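Local coordinates for envelope glycoprotein E (Human herpesvirus 1, PDB 2GIY) that forms a heterodimer with gI that binds the Fc part of host IgG and is required for cell-to-cell spread of the virus in epithelial cells, at residues E19-S24 / I162-A167; E27-N32 / R136-Q141; F54-S59 / Q169-V174; E62-E67 / P81-C86; A96-A101 / A114-E119. All coordinates share one frame; numbering follows the deposited sequence.

Contact 1: E19-S24 / I162-A167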
# COMPACT_ATOMS: atom_id res chain seq x y z
N GLU A 19 -8.16 -1.92 9.20
CA GLU A 19 -9.03 -0.80 8.84
C GLU A 19 -9.99 -0.39 9.96
O GLU A 19 -10.70 0.61 9.82
CB GLU A 19 -9.84 -1.13 7.58
CG GLU A 19 -9.01 -1.26 6.31
CD GLU A 19 -9.86 -1.43 5.07
OE1 GLU A 19 -11.09 -1.59 5.19
OE2 GLU A 19 -9.29 -1.40 3.95
N ALA A 20 -10.02 -1.14 11.05
CA ALA A 20 -10.91 -0.79 12.15
C ALA A 20 -10.50 -1.32 13.51
O ALA A 20 -9.91 -2.40 13.63
CB ALA A 20 -12.33 -1.27 11.83
N ILE A 21 -10.81 -0.54 14.54
CA ILE A 21 -10.54 -0.91 15.92
C ILE A 21 -11.83 -0.64 16.68
O ILE A 21 -12.24 0.51 16.83
CB ILE A 21 -9.43 -0.06 16.57
CG1 ILE A 21 -8.10 -0.29 15.84
CG2 ILE A 21 -9.28 -0.44 18.04
CD1 ILE A 21 -6.97 0.60 16.35
N LEU A 22 -12.48 -1.70 17.15
CA LEU A 22 -13.71 -1.54 17.91
C LEU A 22 -13.32 -1.58 19.38
O LEU A 22 -12.58 -2.47 19.81
CB LEU A 22 -14.70 -2.67 17.59
CG LEU A 22 -15.54 -2.57 16.32
CD1 LEU A 22 -16.55 -1.44 16.47
CD2 LEU A 22 -14.65 -2.32 15.11
N PHE A 23 -13.79 -0.60 20.15
CA PHE A 23 -13.48 -0.56 21.57
C PHE A 23 -14.72 -0.35 22.42
O PHE A 23 -15.74 0.16 21.94
CB PHE A 23 -12.46 0.56 21.85
CG PHE A 23 -13.03 1.95 21.78
CD1 PHE A 23 -13.71 2.50 22.87
CD2 PHE A 23 -12.90 2.71 20.62
CE1 PHE A 23 -14.23 3.80 22.81
CE2 PHE A 23 -13.42 4.01 20.55
CZ PHE A 23 -14.09 4.55 21.65
N SER A 24 -14.63 -0.75 23.68
CA SER A 24 -15.73 -0.57 24.63
C SER A 24 -15.25 0.53 25.58
O SER A 24 -14.07 0.58 25.92
CB SER A 24 -16.00 -1.86 25.40
OG SER A 24 -16.49 -2.87 24.53
N ILE A 162 -8.30 4.13 9.64
CA ILE A 162 -8.72 3.26 10.72
C ILE A 162 -9.98 3.84 11.35
O ILE A 162 -9.96 4.98 11.81
CB ILE A 162 -7.68 3.16 11.85
CG1 ILE A 162 -6.30 2.84 11.30
CG2 ILE A 162 -8.11 2.09 12.85
CD1 ILE A 162 -5.22 2.86 12.37
N THR A 163 -11.07 3.08 11.34
CA THR A 163 -12.27 3.56 12.00
C THR A 163 -12.13 3.05 13.42
O THR A 163 -12.14 1.84 13.68
CB THR A 163 -13.56 2.98 11.36
OG1 THR A 163 -13.72 3.51 10.04
CG2 THR A 163 -14.77 3.36 12.19
N ILE A 164 -11.97 3.99 14.35
CA ILE A 164 -11.80 3.67 15.75
C ILE A 164 -13.05 4.11 16.49
O ILE A 164 -13.32 5.30 16.60
CB ILE A 164 -10.59 4.42 16.32
CG1 ILE A 164 -9.35 4.09 15.48
CG2 ILE A 164 -10.38 4.04 17.79
CD1 ILE A 164 -8.09 4.86 15.90
N SER A 165 -13.81 3.15 17.01
CA SER A 165 -15.03 3.53 17.70
C SER A 165 -15.73 2.41 18.44
O SER A 165 -15.31 1.26 18.43
CB SER A 165 -16.01 4.12 16.69
OG SER A 165 -16.35 3.18 15.71
N THR A 166 -16.82 2.79 19.11
CA THR A 166 -17.63 1.83 19.84
C THR A 166 -18.52 1.19 18.78
O THR A 166 -18.65 1.72 17.68
CB THR A 166 -18.52 2.52 20.89
OG1 THR A 166 -19.44 3.41 20.24
CG2 THR A 166 -17.67 3.30 21.87
N ALA A 167 -19.11 0.05 19.11
CA ALA A 167 -19.96 -0.65 18.16
C ALA A 167 -21.16 0.18 17.69
O ALA A 167 -21.47 0.23 16.51
CB ALA A 167 -20.44 -1.97 18.77
O HOH W 1 -12.16 2.14 8.38
O HOH W 2 -18.08 -1.26 21.28
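Phe23 lays its ring against the backbone of Ser165 and Thr166, and the geometry shows how close the fit is: CE2 of Phe23 stands 3.3 Å from CA of Ser165, while N of Thr166 lies 3.9 Å above one ring face, displaced toward the rim. The ring starts from the crowded position, with CG held between the backbone N and the carbonyl carbon (chi1 73°). Thr166 brings its methyl group to the same ring, CG2 being 3.6 Å from CE1 of Phe23, and leaves OG1 to hydrogen bond with Gln169. Further back, Ile21 and Ile162 cross obliquely, CG1 of Ile21 meeting CG2 of Ile162 at 3.8 Å. In Ile162 this branch is anti to the backbone N; in Ile21 the touching CG1 is anti to the carbonyl carbon.

The strands run parallel, 9° apart, consistent with the A'-G pairing of an Ig V domain, here the C-terminal domain of the gE ectodomain. Four backbone bonds join them, among them Ile21 N to Thr163 O at 2.9 Å, which is nearly straight (169° at the hydrogen). Glu19 O, already accepting from Thr163 N, also accepts from water 1 at 2.6 Å, and that water reaches OG1 of Thr163; at the other end water 2 joins Phe23 O to Ala167 N.

Ile21 and Ile164 share one face and both touch Phe29, whereas Ala20, Thr163, Leu22 and Ser165 point to the other. Backbone bonds and two waters thus satisfy much of the polar backbone here, and the isoleucines and Phe23 supply apolar packing toward the second sheet.

Contact 2: E27-N32 / R136-Q141; sequences ETFSTN and RDASPQ
Thr28 and Arg136 bring their CA atoms to 4.4 Å, and the one firm backbone bond runs from Ala138 N to Glu27 O, at 2.9 Å and with 154° at the hydrogen. Asp137 has a positive phi (47°), and the chain bends there, presenting the N-H groups of both Asp137 and Ala138 to the segment 27-32. The first of these gives a weak bond to the hydroxyl of Thr28, Asp137 N to OG1 being 3.4 Å. OG1 is placed for this by standing anti to the carbonyl carbon of Thr28 (chi1 -69°), while the methyl of Thr28 passes across Arg136, CG2 to CG of Arg136 being 4.2 Å.

In Ig V terms strand 29-30 probably belongs to strand B, at the margin of the antiparallel sheet it forms with 133-135 and 124-126, beside the chain leaving 133-135, the probable strand E.

Ala138 points its CB across the contact, 3.3 Å from Glu27 O and 3.8 Å from CE2 of Phe29, which it meets obliquely. The Phe29 ring also meets the rings of Phe23 and Phe135, so Ala138 packs at the border of an aromatic cluster. The charged ends turn elsewhere: Arg136 forms a salt bridge with Glu134, and OE1 of Glu27 accepts from Ser24 N.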
# COMPACT_ATOMS: atom_id res chain seq x y z
N GLU A 27 -11.82 1.07 28.06
CA GLU A 27 -10.66 0.29 27.64
C GLU A 27 -9.48 1.19 27.28
O GLU A 27 -9.65 2.37 26.97
CB GLU A 27 -10.99 -0.59 26.43
CG GLU A 27 -12.06 -1.63 26.67
CD GLU A 27 -12.17 -2.62 25.52
OE1 GLU A 27 -12.15 -2.17 24.35
OE2 GLU A 27 -12.28 -3.83 25.78
N THR A 28 -8.29 0.62 27.34
CA THR A 28 -7.07 1.33 26.98
C THR A 28 -6.48 0.51 25.85
O THR A 28 -6.35 -0.71 25.96
CB THR A 28 -6.08 1.40 28.15
OG1 THR A 28 -6.61 2.27 29.17
CG2 THR A 28 -4.73 1.95 27.69
N PHE A 29 -6.15 1.17 24.75
CA PHE A 29 -5.60 0.47 23.61
C PHE A 29 -4.75 1.40 22.77
O PHE A 29 -4.72 2.61 23.00
CB PHE A 29 -6.72 -0.12 22.75
CG PHE A 29 -7.61 0.91 22.12
CD1 PHE A 29 -7.26 1.49 20.90
CD2 PHE A 29 -8.79 1.32 22.73
CE1 PHE A 29 -8.08 2.45 20.30
CE2 PHE A 29 -9.61 2.27 22.15
CZ PHE A 29 -9.25 2.84 20.93
N SER A 30 -4.07 0.83 21.79
CA SER A 30 -3.21 1.59 20.90
C SER A 30 -3.44 1.15 19.46
O SER A 30 -3.88 0.03 19.20
CB SER A 30 -1.74 1.35 21.27
OG SER A 30 -0.87 1.82 20.26
N THR A 31 -3.16 2.04 18.52
CA THR A 31 -3.28 1.69 17.12
C THR A 31 -2.06 0.81 16.87
O THR A 31 -1.15 0.77 17.70
CB THR A 31 -3.22 2.92 16.19
OG1 THR A 31 -1.99 3.62 16.39
CG2 THR A 31 -4.39 3.85 16.47
N ASN A 32 -2.03 0.12 15.74
CA ASN A 32 -0.91 -0.75 15.42
C ASN A 32 -0.55 -0.58 13.95
O ASN A 32 -0.67 -1.51 13.15
CB ASN A 32 -1.28 -2.20 15.71
CG ASN A 32 -0.14 -3.16 15.46
OD1 ASN A 32 0.99 -2.93 15.90
ND2 ASN A 32 -0.42 -4.24 14.74
N ARG A 136 -6.46 6.11 26.38
CA ARG A 136 -6.59 5.68 27.77
C ARG A 136 -8.02 5.96 28.24
O ARG A 136 -8.55 7.04 28.00
CB ARG A 136 -5.60 6.43 28.67
CG ARG A 136 -4.14 5.99 28.54
CD ARG A 136 -3.54 6.31 27.17
NE ARG A 136 -2.14 5.89 27.09
CZ ARG A 136 -1.13 6.52 27.69
NH1 ARG A 136 -1.35 7.60 28.42
NH2 ARG A 136 0.11 6.05 27.57
N ASP A 137 -8.62 4.98 28.92
CA ASP A 137 -9.98 5.11 29.42
C ASP A 137 -10.86 5.66 28.30
O ASP A 137 -11.62 6.61 28.49
CB ASP A 137 -10.01 6.05 30.63
CG ASP A 137 -11.32 5.96 31.41
OD1 ASP A 137 -12.02 4.94 31.27
OD2 ASP A 137 -11.63 6.91 32.16
N ALA A 138 -10.74 5.04 27.13
CA ALA A 138 -11.47 5.43 25.93
C ALA A 138 -12.96 5.66 26.19
O ALA A 138 -13.58 4.93 26.96
CB ALA A 138 -11.29 4.37 24.85
N SER A 139 -13.52 6.67 25.54
CA SER A 139 -14.93 6.98 25.69
C SER A 139 -15.52 7.27 24.32
O SER A 139 -14.78 7.38 23.34
CB SER A 139 -15.13 8.19 26.62
OG SER A 139 -14.88 9.41 25.93
N PRO A 140 -16.85 7.36 24.22
CA PRO A 140 -17.48 7.63 22.92
C PRO A 140 -16.95 8.88 22.21
O PRO A 140 -17.06 9.00 20.99
CB PRO A 140 -18.96 7.75 23.29
CG PRO A 140 -19.09 6.78 24.42
CD PRO A 140 -17.87 7.08 25.25
N GLN A 141 -16.36 9.81 22.97
CA GLN A 141 -15.82 11.04 22.39
C GLN A 141 -14.67 10.75 21.42
O GLN A 141 -14.37 11.56 20.54
CB GLN A 141 -15.31 11.97 23.51
CG GLN A 141 -13.87 11.66 23.93
CD GLN A 141 -13.48 12.25 25.28
OE1 GLN A 141 -13.93 11.79 26.32
NE2 GLN A 141 -12.63 13.27 25.25

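Contact 3: F54-S59 / Q169-V174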
# COMPACT_ATOMS: atom_id res chain seq x y z
N PHE A 54 -11.77 12.52 11.74
CA PHE A 54 -13.00 12.99 11.12
C PHE A 54 -14.23 12.59 11.91
O PHE A 54 -14.37 11.44 12.34
CB PHE A 54 -13.11 12.43 9.69
CG PHE A 54 -12.07 12.97 8.75
CD1 PHE A 54 -12.28 14.16 8.05
CD2 PHE A 54 -10.86 12.30 8.58
CE1 PHE A 54 -11.31 14.67 7.19
CE2 PHE A 54 -9.88 12.80 7.72
CZ PHE A 54 -10.11 13.99 7.02
N ASP A 55 -15.12 13.56 12.10
CA ASP A 55 -16.37 13.33 12.81
C ASP A 55 -17.23 12.38 11.97
O ASP A 55 -17.27 12.50 10.74
CB ASP A 55 -17.11 14.66 13.00
CG ASP A 55 -18.50 14.48 13.57
OD1 ASP A 55 -18.62 14.20 14.78
OD2 ASP A 55 -19.48 14.62 12.81
N VAL A 56 -17.89 11.44 12.63
CA VAL A 56 -18.76 10.48 11.96
C VAL A 56 -20.17 10.66 12.52
O VAL A 56 -20.51 10.11 13.57
CB VAL A 56 -18.29 9.02 12.19
CG1 VAL A 56 -19.24 8.04 11.48
CG2 VAL A 56 -16.88 8.85 11.64
N PRO A 57 -21.01 11.45 11.83
CA PRO A 57 -22.38 11.67 12.30
C PRO A 57 -23.18 10.38 12.44
O PRO A 57 -23.02 9.45 11.66
CB PRO A 57 -22.96 12.59 11.24
CG PRO A 57 -21.77 13.39 10.79
CD PRO A 57 -20.71 12.31 10.67
N THR A 58 -24.05 10.36 13.44
CA THR A 58 -24.91 9.22 13.70
C THR A 58 -25.81 8.91 12.50
O THR A 58 -26.11 7.75 12.23
CB THR A 58 -25.81 9.51 14.92
OG1 THR A 58 -24.99 9.84 16.05
CG2 THR A 58 -26.68 8.31 15.25
N SER A 59 -26.21 9.95 11.79
CA SER A 59 -27.09 9.80 10.63
C SER A 59 -26.39 9.39 9.33
O SER A 59 -27.05 9.22 8.31
CB SER A 59 -27.89 11.09 10.40
OG SER A 59 -27.05 12.22 10.40
N GLN A 169 -21.52 3.43 17.53
CA GLN A 169 -21.13 4.58 16.71
C GLN A 169 -20.45 4.20 15.41
O GLN A 169 -20.30 5.04 14.52
CB GLN A 169 -20.19 5.48 17.50
CG GLN A 169 -20.78 6.05 18.77
CD GLN A 169 -19.72 6.68 19.65
OE1 GLN A 169 -18.93 5.98 20.29
NE2 GLN A 169 -19.69 8.01 19.69
N TYR A 170 -20.05 2.94 15.30
CA TYR A 170 -19.36 2.46 14.11
C TYR A 170 -20.12 2.61 12.79
O TYR A 170 -21.29 2.24 12.69
CB TYR A 170 -18.98 0.99 14.27
CG TYR A 170 -18.22 0.43 13.09
CD1 TYR A 170 -16.83 0.56 13.00
CD2 TYR A 170 -18.89 -0.17 12.03
CE1 TYR A 170 -16.14 0.11 11.88
CE2 TYR A 170 -18.21 -0.63 10.91
CZ TYR A 170 -16.83 -0.49 10.84
OH TYR A 170 -16.16 -0.93 9.73
N ARG A 171 -19.43 3.15 11.79
CA ARG A 171 -19.98 3.31 10.46
C ARG A 171 -18.89 2.90 9.49
O ARG A 171 -17.74 3.33 9.61
CB ARG A 171 -20.39 4.77 10.19
CG ARG A 171 -21.50 5.28 11.09
CD ARG A 171 -22.83 4.57 10.85
NE ARG A 171 -23.89 5.18 11.65
CZ ARG A 171 -24.07 4.94 12.95
NH1 ARG A 171 -23.28 4.10 13.59
NH2 ARG A 171 -25.04 5.56 13.61
N ASN A 172 -19.24 2.04 8.54
CA ASN A 172 -18.29 1.56 7.55
C ASN A 172 -17.68 2.72 6.77
O ASN A 172 -18.37 3.67 6.42
CB ASN A 172 -18.99 0.61 6.57
CG ASN A 172 -18.04 0.01 5.56
OD1 ASN A 172 -16.75 -0.01 5.89
ND2 ASN A 172 -18.46 -0.44 4.50
N ALA A 173 -16.38 2.63 6.50
CA ALA A 173 -15.68 3.66 5.73
C ALA A 173 -15.38 3.09 4.35
O ALA A 173 -14.85 1.98 4.23
CB ALA A 173 -14.38 4.05 6.43
N VAL A 174 -15.74 3.83 3.31
CA VAL A 174 -15.50 3.38 1.95
C VAL A 174 -14.58 4.36 1.23
O VAL A 174 -14.75 5.58 1.32
CB VAL A 174 -16.82 3.26 1.15
CG1 VAL A 174 -17.73 2.23 1.81
CG2 VAL A 174 -17.51 4.61 1.08
O HOH W 3 -21.90 7.34 14.15
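Arg171 reaches across to the carbonyl of Thr58 with its NH2, a bond of 2.8 Å to O of Thr58 with 158° at the hydrogen. The donor lies in the carbonyl plane on a lone pair, and the oxygen sits at the guanidinium edge, close to that group's own plane. The methyl of Thr58 is near the same nitrogen, CG2 to NH2 of Arg171 being 3.6 Å. Closer to the backbone, the aliphatic part of the arginine rests on Val56, whose CG1 is 3.6 Å from CG of Arg171. The chain bends at chi2 (-66°), carrying CD off the straight line beyond this apolar patch.

What positions the guanidinium is its other bonds: NH1 of Arg171 donates to Tyr170 O at 2.9 Å and also bonds to Ala168 O, while NE has a weak bond to Cys60 O. These partners restrict the turn of the guanidinium. Water 3 lies over the centre of one of its faces, 3.4 Å above the plane. Val56 also packs on Leu145 of strand 144-152 and Met63 of strand 63-66.

The cation is thus held largely by main-chain carbonyls from two loops, the one after strand 45-54 and the one before strand 173-176, and its charge probably polarises those C=O groups.

Contact 4: E62-E67 / P81-C86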
# COMPACT_ATOMS: atom_id res chain seq x y z
N GLU A 62 -22.56 5.65 5.97
CA GLU A 62 -21.16 5.27 5.83
C GLU A 62 -20.33 6.52 5.58
O GLU A 62 -20.85 7.55 5.15
CB GLU A 62 -21.00 4.30 4.66
CG GLU A 62 -21.66 4.77 3.38
CD GLU A 62 -21.51 3.77 2.25
OE1 GLU A 62 -21.86 2.59 2.45
OE2 GLU A 62 -21.03 4.17 1.16
N MET A 63 -19.04 6.42 5.86
CA MET A 63 -18.13 7.53 5.63
C MET A 63 -17.49 7.31 4.28
O MET A 63 -17.23 6.17 3.90
CB MET A 63 -17.05 7.58 6.72
CG MET A 63 -17.56 8.04 8.08
SD MET A 63 -18.19 9.73 8.00
CE MET A 63 -16.69 10.61 7.63
N ARG A 64 -17.24 8.38 3.54
CA ARG A 64 -16.61 8.26 2.24
C ARG A 64 -15.32 9.05 2.21
O ARG A 64 -15.30 10.24 2.48
CB ARG A 64 -17.57 8.73 1.15
CG ARG A 64 -18.88 7.96 1.18
CD ARG A 64 -19.65 8.09 -0.11
NE ARG A 64 -20.88 7.31 -0.05
CZ ARG A 64 -21.67 7.07 -1.09
NH1 ARG A 64 -21.36 7.55 -2.28
NH2 ARG A 64 -22.77 6.34 -0.94
N ILE A 65 -14.23 8.36 1.88
CA ILE A 65 -12.91 8.98 1.80
C ILE A 65 -12.61 9.30 0.34
O ILE A 65 -12.56 8.41 -0.50
CB ILE A 65 -11.81 8.01 2.36
CG1 ILE A 65 -12.09 7.71 3.83
CG2 ILE A 65 -10.43 8.65 2.20
CD1 ILE A 65 -11.25 6.57 4.40
N TYR A 66 -12.43 10.59 0.04
CA TYR A 66 -12.12 11.02 -1.32
C TYR A 66 -10.59 10.93 -1.48
O TYR A 66 -9.88 11.89 -1.22
CB TYR A 66 -12.57 12.47 -1.54
CG TYR A 66 -14.08 12.69 -1.60
CD1 TYR A 66 -14.99 11.66 -1.35
CD2 TYR A 66 -14.59 13.95 -1.92
CE1 TYR A 66 -16.38 11.89 -1.41
CE2 TYR A 66 -15.97 14.19 -1.97
CZ TYR A 66 -16.85 13.16 -1.72
OH TYR A 66 -18.21 13.42 -1.78
N GLU A 67 -10.10 9.78 -1.93
CA GLU A 67 -8.66 9.58 -2.08
C GLU A 67 -7.90 10.65 -2.87
O GLU A 67 -6.87 11.14 -2.40
CB GLU A 67 -8.37 8.20 -2.69
CG GLU A 67 -6.89 7.94 -2.90
CD GLU A 67 -6.61 6.50 -3.28
OE1 GLU A 67 -7.36 5.94 -4.10
OE2 GLU A 67 -5.63 5.92 -2.76
N PRO A 81 -17.09 18.92 -0.04
CA PRO A 81 -17.47 17.58 -0.49
C PRO A 81 -18.97 17.37 -0.67
O PRO A 81 -19.78 17.72 0.20
CB PRO A 81 -16.87 16.66 0.58
CG PRO A 81 -16.90 17.52 1.80
CD PRO A 81 -16.46 18.87 1.29
N ALA A 82 -19.34 16.80 -1.81
CA ALA A 82 -20.74 16.56 -2.13
C ALA A 82 -21.43 15.64 -1.13
O ALA A 82 -22.63 15.75 -0.93
CB ALA A 82 -20.85 15.97 -3.53
N ASP A 83 -20.68 14.74 -0.50
CA ASP A 83 -21.31 13.80 0.42
C ASP A 83 -21.69 14.23 1.83
O ASP A 83 -21.24 13.64 2.82
CB ASP A 83 -20.48 12.51 0.45
CG ASP A 83 -20.74 11.65 -0.78
OD1 ASP A 83 -21.87 11.13 -0.90
OD2 ASP A 83 -19.83 11.51 -1.62
N ALA A 84 -22.56 15.23 1.91
CA ALA A 84 -23.08 15.74 3.18
C ALA A 84 -21.95 15.78 4.20
O ALA A 84 -20.80 16.07 3.83
CB ALA A 84 -24.21 14.83 3.63
N PRO A 85 -22.23 15.52 5.50
CA PRO A 85 -21.12 15.57 6.45
C PRO A 85 -20.49 14.19 6.66
O PRO A 85 -19.89 13.93 7.71
CB PRO A 85 -21.80 16.07 7.72
CG PRO A 85 -23.10 15.33 7.67
CD PRO A 85 -23.52 15.52 6.22
N CYS A 86 -20.64 13.32 5.67
CA CYS A 86 -20.11 11.96 5.74
C CYS A 86 -18.91 11.76 4.84
O CYS A 86 -18.69 10.65 4.35
CB CYS A 86 -21.19 10.95 5.32
SG CYS A 86 -22.83 11.24 6.04
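Tyr66 OH is gripped twice by Asp83: it donates to OD2 of Asp83 at 2.5 Å and accepts from the backbone N of Asp83 at 3.1 Å. OD2 lies at the ring edge, in plane, and is met on its anti side, 26° out of the carboxylate plane, ring and carboxylate planes being 73° apart. So short a bond suggests a strongly polarised hydroxyl. Beside it, Pro81 crosses the tyrosine at about a right angle, its CB 3.7 Å from CE2 of Tyr66.

Asp83 also faces Arg64, whose chain is extended from CG to NE and crosses the aspartate at about a right angle. NH1 of Arg64 is 3.9 Å from OD1 of Asp83, a long salt bridge in which the oxygen stands over the guanidinium face, resting on charge alone. NE of Arg64 pairs with OE2 of Glu62 at 3.4 Å, which extends the network along the strand.

The segment 81-86 folds as an inverse gamma turn centred on Asp83, overlapping a type II' turn from Asp83 to Cys86, and leads into strand 87-88, a parallel neighbour of strand 63-66 in a small three-stranded sheet. Pairing begins with Arg64 N, which donates to Cys86 O at 2.8 Å. The bend at chi2 (-63°) brings SD of Met63 to 3.7 Å from CA of Cys86, and chi3 sets CE near its carbonyl. Cys86 forms a disulfide with Cys60, just ahead of strand 63-66.

Contact 5: A96-A101 / A114-E119; sequences AVRSYA and AEAHME
A classic beta bulge interrupts the antiparallel pairing of strands 96-103 and 113-118, probably the C' and C'' strands of an Ig V domain: Ala114 and Glu115 both face Ser99. The evidence is that Ser99 O accepts from two successive amides, Ala114 N at 2.9 Å and Glu115 N at 3.2 Å. Past the bulge the register is regular. Val97 and His117 form a hydrogen-bonded pair, His117 N to Val97 O being 2.8 Å, and Arg98 with Ala116 a non-hydrogen-bonded one; the strand axes lie 174° apart.

On the face of Val97, Ser99, Glu115 and His117, the imidazole NE2 of His117 donates to OE1 of Glu115 at 3.1 Å. The oxygen lies in the ring plane, but the donor stands above the carboxylate plane, 41° out of it. OG of Ser99 bonds to Asp48 outside the pair.

The other face holds Ala96, Arg98, Ala116 and Met118. Bent at chi3 (-85°), which swings NE out of the extended line, Arg98 brings NH1 to 3.7 Å from CB of Ala116, its cross-strand partner, which it meets obliquely. Water 4 joins this NH1 to Glu115 O. At the far end CE of Met118 meets CB of Ala96 at 4.1 Å.

Strand 45-54 flanks strand 96-103 on its other side, leaving 113-118 outermost within this chain. From the second sheet, Trp126 packs on Ala96 and Met118 and makes a cation-pi contact with Arg98, whose NE bonds to Ser130 O.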
# COMPACT_ATOMS: atom_id res chain seq x y z
N ALA A 96 -2.47 15.09 15.12
CA ALA A 96 -1.11 14.91 15.58
C ALA A 96 -0.17 14.87 14.40
O ALA A 96 -0.56 14.48 13.30
CB ALA A 96 -1.00 13.61 16.39
N VAL A 97 1.07 15.27 14.63
CA VAL A 97 2.09 15.28 13.59
C VAL A 97 3.46 14.99 14.19
O VAL A 97 3.86 15.63 15.16
CB VAL A 97 2.18 16.65 12.88
CG1 VAL A 97 3.25 16.60 11.80
CG2 VAL A 97 0.83 17.04 12.29
N ARG A 98 4.16 14.02 13.62
CA ARG A 98 5.51 13.72 14.07
C ARG A 98 6.36 14.08 12.85
O ARG A 98 6.15 13.53 11.76
CB ARG A 98 5.68 12.25 14.46
CG ARG A 98 6.93 11.99 15.28
CD ARG A 98 7.02 10.55 15.80
NE ARG A 98 6.30 10.32 17.06
CZ ARG A 98 6.66 10.83 18.24
NH1 ARG A 98 7.72 11.60 18.35
NH2 ARG A 98 5.97 10.52 19.33
N SER A 99 7.29 15.00 13.04
CA SER A 99 8.13 15.46 11.93
C SER A 99 9.57 14.99 12.03
O SER A 99 10.11 14.80 13.11
CB SER A 99 8.09 16.98 11.85
OG SER A 99 6.75 17.43 11.67
N TYR A 100 10.18 14.81 10.86
CA TYR A 100 11.55 14.35 10.74
C TYR A 100 12.26 15.28 9.77
O TYR A 100 11.68 15.70 8.77
CB TYR A 100 11.59 12.91 10.20
CG TYR A 100 10.70 11.93 10.94
CD1 TYR A 100 9.30 11.99 10.85
CD2 TYR A 100 11.26 10.94 11.75
CE1 TYR A 100 8.49 11.10 11.54
CE2 TYR A 100 10.45 10.04 12.45
CZ TYR A 100 9.07 10.13 12.34
OH TYR A 100 8.29 9.24 13.04
N ALA A 101 13.52 15.60 10.05
CA ALA A 101 14.26 16.49 9.17
C ALA A 101 15.70 16.02 8.99
O ALA A 101 16.28 15.41 9.90
CB ALA A 101 14.24 17.91 9.73
N ALA A 114 12.57 14.97 14.58
CA ALA A 114 12.80 16.36 14.94
C ALA A 114 11.75 16.98 15.86
O ALA A 114 12.09 17.52 16.92
CB ALA A 114 12.94 17.20 13.68
N GLU A 115 10.49 16.94 15.45
CA GLU A 115 9.42 17.52 16.26
C GLU A 115 8.20 16.62 16.38
O GLU A 115 8.02 15.68 15.60
CB GLU A 115 8.98 18.87 15.68
CG GLU A 115 10.09 19.88 15.47
CD GLU A 115 9.56 21.28 15.22
OE1 GLU A 115 8.40 21.42 14.77
OE2 GLU A 115 10.31 22.26 15.46
N ALA A 116 7.36 16.93 17.36
CA ALA A 116 6.14 16.17 17.58
C ALA A 116 5.08 17.11 18.15
O ALA A 116 5.35 17.88 19.07
CB ALA A 116 6.39 15.02 18.55
N HIS A 117 3.88 17.03 17.59
CA HIS A 117 2.77 17.87 18.02
C HIS A 117 1.51 17.03 18.16
O HIS A 117 1.30 16.08 17.41
CB HIS A 117 2.52 18.97 16.99
CG HIS A 117 3.73 19.80 16.70
ND1 HIS A 117 4.06 20.92 17.44
CD2 HIS A 117 4.69 19.68 15.75
CE1 HIS A 117 5.17 21.45 16.96
NE2 HIS A 117 5.57 20.72 15.94
N MET A 118 0.68 17.38 19.13
CA MET A 118 -0.57 16.66 19.34
C MET A 118 -1.60 17.61 19.93
O MET A 118 -1.29 18.40 20.81
CB MET A 118 -0.36 15.47 20.28
CG MET A 118 -1.65 14.68 20.54
SD MET A 118 -1.41 13.15 21.47
CE MET A 118 -0.86 12.06 20.15
N GLU A 119 -2.82 17.53 19.41
CA GLU A 119 -3.91 18.36 19.90
C GLU A 119 -4.28 17.92 21.30
O GLU A 119 -4.19 16.73 21.64
CB GLU A 119 -5.14 18.21 18.99
CG GLU A 119 -5.13 19.05 17.73
CD GLU A 119 -6.33 18.75 16.85
OE1 GLU A 119 -7.45 18.63 17.38
OE2 GLU A 119 -6.16 18.64 15.61
O HOH W 4 9.37 13.40 16.35

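Overall arrangement
From the N terminus, contact 1 closes the longest loop, bringing residues 19-24 back to 162-167 at the edge of the larger sheet. Contact 2 lies wholly within that span and touches contact 1 through Phe23 and Phe29, tying the second sheet to it. Contact 3 opens inside both and closes after both, so it crosses them along the chain. Contacts 4 and 5 follow in series within contacts 1, 2 and 3. Contact 4 belongs to the small parallel sheet, where strand 63-66 pairs with strand 173-176 of contact 3. Contact 5 forms the opposite margin of the larger sheet from contact 1, their centres about 24 Å apart.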